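Local coordinates for venom protein 51.1 (Lychas mucronatus, PDB 6ATY) that probably acts as a secreted neurotoxin of scorpion venom, decreasing the action potential of myelinated nerves, at residues I7-S12 with D33-S38. Sequence-based numbering, arbitrary orientation.
Sequences IKCSPS and DTCHCS
Cys-35 N donates to Ile-7 O at 2.9 Å, joining the end of edge strand 3-8 to the start of central strand 34-38 in a cysteine-stabilised alpha/beta fold, the scaffold of many scorpion toxins. Lys-8 and Thr-34 form an antiparallel non-hydrogen-bonded pair, with one backbone bond on either side of it. The second of these bonds runs from Cys-9 N to Asp-33 O at 3.1 Å, from above the carbonyl plane, 59° out of it, just past the end of strand 3-8. Lys-8 CA adds a C-H...O contact to that same Asp-33 oxygen, and its CG sits just beyond that oxygen. Beyond CG the lysine chain runs extended to CE, then bends at chi4 (68°), which turns NZ onto Asp-33 OD2 at 2.6 Å. This salt bridge lies at the exposed border of the contact, its two side chains crossing obliquely, while CB of Asp-33 rests 3.6 Å from Cys-9 O.

The sulfurs gather where Cys-9 meets the beginning of strand 34-38. Cys-35 SG touches Cys-9 CB at 3.7 Å and, more loosely, Ile-7 CG2 at 4.1 Å. Cys-9 SG is bonded to Cys-30, so this disulfide ties the residue that follows strand 3-8 to strand 27-31, across the beginning of strand 34-38. Cys-35 and Cys-37 are bonded to Cys-16 and Cys-20, pinning strand 34-38 to helix 16-22 by the C-X-C and C-X-X-X-C pairing that defines the motif. Cys-9 SG stands between its own N and carbonyl carbon (chi1 57°) and lies against the central strand's backbone, 3.2 Å from Thr-34 C.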
ATOM      1  N   ILE A   7      -5.169  -5.113   0.774  1.00 18.96           N
ATOM      2  CA  ILE A   7      -6.014  -4.225  -0.041  1.00 16.28           C
ATOM      3  C   ILE A   7      -5.517  -4.464  -1.475  1.00 14.30           C
ATOM      4  O   ILE A   7      -4.307  -4.515  -1.729  1.00 12.54           O
ATOM      5  CB  ILE A   7      -5.811  -2.729   0.357  1.00 17.63           C
ATOM      6  CG1 ILE A   7      -6.391  -2.465   1.753  1.00 19.71           C
ATOM      7  CG2 ILE A   7      -6.470  -1.758  -0.618  1.00 17.96           C
ATOM      8  CD1 ILE A   7      -7.846  -2.879   1.925  1.00 20.80           C
ATOM      9  N   LYS A   8      -6.447  -4.627  -2.387  1.00 12.57           N
ATOM     10  CA  LYS A   8      -6.151  -4.805  -3.809  1.00 12.34           C
ATOM     11  C   LYS A   8      -5.826  -3.473  -4.438  1.00 10.64           C
ATOM     12  O   LYS A   8      -6.451  -2.447  -4.131  1.00  9.70           O
ATOM     13  CB  LYS A   8      -7.356  -5.422  -4.501  1.00 14.45           C
ATOM     14  CG  LYS A   8      -7.063  -5.976  -5.876  1.00 16.93           C
ATOM     15  CD  LYS A   8      -8.175  -6.869  -6.357  1.00 20.54           C
ATOM     16  CE  LYS A   8      -7.995  -7.252  -7.821  1.00 23.33           C
ATOM     17  NZ  LYS A   8      -6.820  -8.131  -7.986  1.00 27.00           N
ATOM     18  N   CYS A   9      -4.888  -3.517  -5.364  1.00 10.22           N
ATOM     19  CA  CYS A   9      -4.334  -2.326  -6.016  1.00 10.12           C
ATOM     20  C   CYS A   9      -3.836  -2.655  -7.424  1.00  9.49           C
ATOM     21  O   CYS A   9      -3.694  -3.815  -7.794  1.00  8.44           O
ATOM     22  CB  CYS A   9      -3.192  -1.739  -5.195  1.00 10.24           C
ATOM     23  SG  CYS A   9      -1.863  -2.913  -4.871  1.00 10.72           S
ATOM     24  N   SER A  10      -3.533  -1.607  -8.172  1.00 10.13           N
ATOM     25  CA  SER A  10      -2.814  -1.732  -9.451  1.00 10.71           C
ATOM     26  C   SER A  10      -1.632  -0.772  -9.428  1.00 11.24           C
ATOM     27  O   SER A  10      -1.798   0.402  -9.114  1.00 10.03           O
ATOM     28  CB  SER A  10      -3.736  -1.374 -10.624  1.00 11.77           C
ATOM     29  OG  SER A  10      -2.989  -1.115 -11.825  1.00 12.78           O
ATOM     30  N   PRO A  11      -0.443  -1.240  -9.869  1.00 11.83           N
ATOM     31  CA  PRO A  11       0.660  -0.331 -10.016  1.00 11.56           C
ATOM     32  C   PRO A  11       0.424   0.846 -10.930  1.00 11.37           C
ATOM     33  O   PRO A  11       1.058   1.902 -10.735  1.00 10.13           O
ATOM     34  CB  PRO A  11       1.772  -1.231 -10.567  1.00 12.38           C
ATOM     35  CG  PRO A  11       1.480  -2.548  -9.955  1.00 13.05           C
ATOM     36  CD  PRO A  11      -0.011  -2.627 -10.137  1.00 13.15           C
ATOM     37  N   SER A  12      -0.503   0.704 -11.869  1.00 11.91           N
ATOM     38  CA  SER A  12      -0.772   1.750 -12.842  0.50 12.55           C
ATOM     39  C   SER A  12      -1.560   2.930 -12.280  1.00 13.12           C
ATOM     40  O   SER A  12      -1.564   4.030 -12.879  1.00 12.93           O
ATOM     41  CB  SER A  12      -1.482   1.156 -14.079  0.50 12.73           C
ATOM     42  OG  SER A  12      -0.555   0.365 -14.818  0.50 12.31           O
ATOM     43  N   ASP A  33      -0.654  -7.188  -7.023  1.00 15.41           N
ATOM     44  CA  ASP A  33      -1.966  -6.582  -6.859  1.00 15.48           C
ATOM     45  C   ASP A  33      -2.370  -6.376  -5.414  1.00 13.45           C
ATOM     46  O   ASP A  33      -3.535  -6.249  -5.152  1.00 11.59           O
ATOM     47  CB  ASP A  33      -3.049  -7.372  -7.631  1.00 18.51           C
ATOM     48  CG  ASP A  33      -3.464  -8.676  -6.937  1.00 22.50           C
ATOM     49  OD1 ASP A  33      -2.739  -9.191  -6.047  1.00 22.38           O
ATOM     50  OD2 ASP A  33      -4.566  -9.176  -7.268  1.00 29.37           O
ATOM     51  N   THR A  34      -1.392  -6.246  -4.509  1.00 12.84           N
ATOM     52  CA  THR A  34      -1.650  -6.087  -3.096  1.00 13.15           C
ATOM     53  C   THR A  34      -0.850  -4.928  -2.548  1.00 11.88           C
ATOM     54  O   THR A  34       0.328  -4.767  -2.928  1.00 10.94           O
ATOM     55  CB  THR A  34      -1.210  -7.356  -2.348  1.00 15.50           C
ATOM     56  OG1 THR A  34      -1.837  -8.488  -2.976  1.00 17.46           O
ATOM     57  CG2 THR A  34      -1.628  -7.292  -0.905  1.00 16.46           C
ATOM     58  N   CYS A  35      -1.479  -4.097  -1.696  1.00 10.74           N
ATOM     59  CA  CYS A  35      -0.741  -2.989  -1.020  1.00 10.23           C
ATOM     60  C   CYS A  35       0.236  -3.478   0.061  1.00 10.02           C
ATOM     61  O   CYS A  35      -0.137  -4.289   0.964  1.00  9.89           O
ATOM     62  CB  CYS A  35      -1.695  -1.982  -0.404  1.00 10.69           C
ATOM     63  SG  CYS A  35      -2.594  -0.970  -1.592  1.00 11.00           S
ATOM     64  N   HIS A  36       1.463  -2.966  -0.048  1.00 10.24           N
ATOM     65  CA  HIS A  36       2.482  -3.069   1.005  1.00 12.14           C
ATOM     66  C   HIS A  36       2.679  -1.724   1.669  1.00 12.89           C
ATOM     67  O   HIS A  36       2.500  -0.671   1.021  1.00 11.83           O
ATOM     68  CB  HIS A  36       3.794  -3.541   0.387  1.00 13.55           C
ATOM     69  CG  HIS A  36       3.734  -4.943  -0.106  1.00 15.68           C
ATOM     70  ND1 HIS A  36       4.525  -5.948   0.404  1.00 17.19           N
ATOM     71  CD2 HIS A  36       2.892  -5.535  -0.991  1.00 17.47           C
ATOM     72  CE1 HIS A  36       4.227  -7.089  -0.194  1.00 19.26           C
ATOM     73  NE2 HIS A  36       3.229  -6.868  -1.041  1.00 20.04           N
ATOM     74  N   CYS A  37       3.032  -1.748   2.959  1.00 12.65           N
ATOM     75  CA  CYS A  37       3.284  -0.507   3.719  1.00 12.90           C
ATOM     76  C   CYS A  37       4.613  -0.626   4.435  1.00 14.31           C
ATOM     77  O   CYS A  37       5.048  -1.733   4.757  1.00 13.04           O
ATOM     78  CB  CYS A  37       2.191  -0.267   4.774  1.00 12.32           C
ATOM     79  SG  CYS A  37       0.502  -0.325   4.171  1.00 11.88           S
ATOM     80  N   SER A  38       5.288   0.493   4.659  1.00 16.22           N
ATOM     81  CA  SER A  38       6.434   0.478   5.584  1.00 18.85           C
ATOM     82  C   SER A  38       6.524   1.770   6.351  1.00 18.21           C
ATOM     83  O   SER A  38       5.913   2.780   5.944  1.00 17.47           O
ATOM     84  CB  SER A  38       7.739   0.213   4.837  1.00 22.60           C
ATOM     85  OG  SER A  38       7.723   0.787   3.550  1.00 26.61           O
TER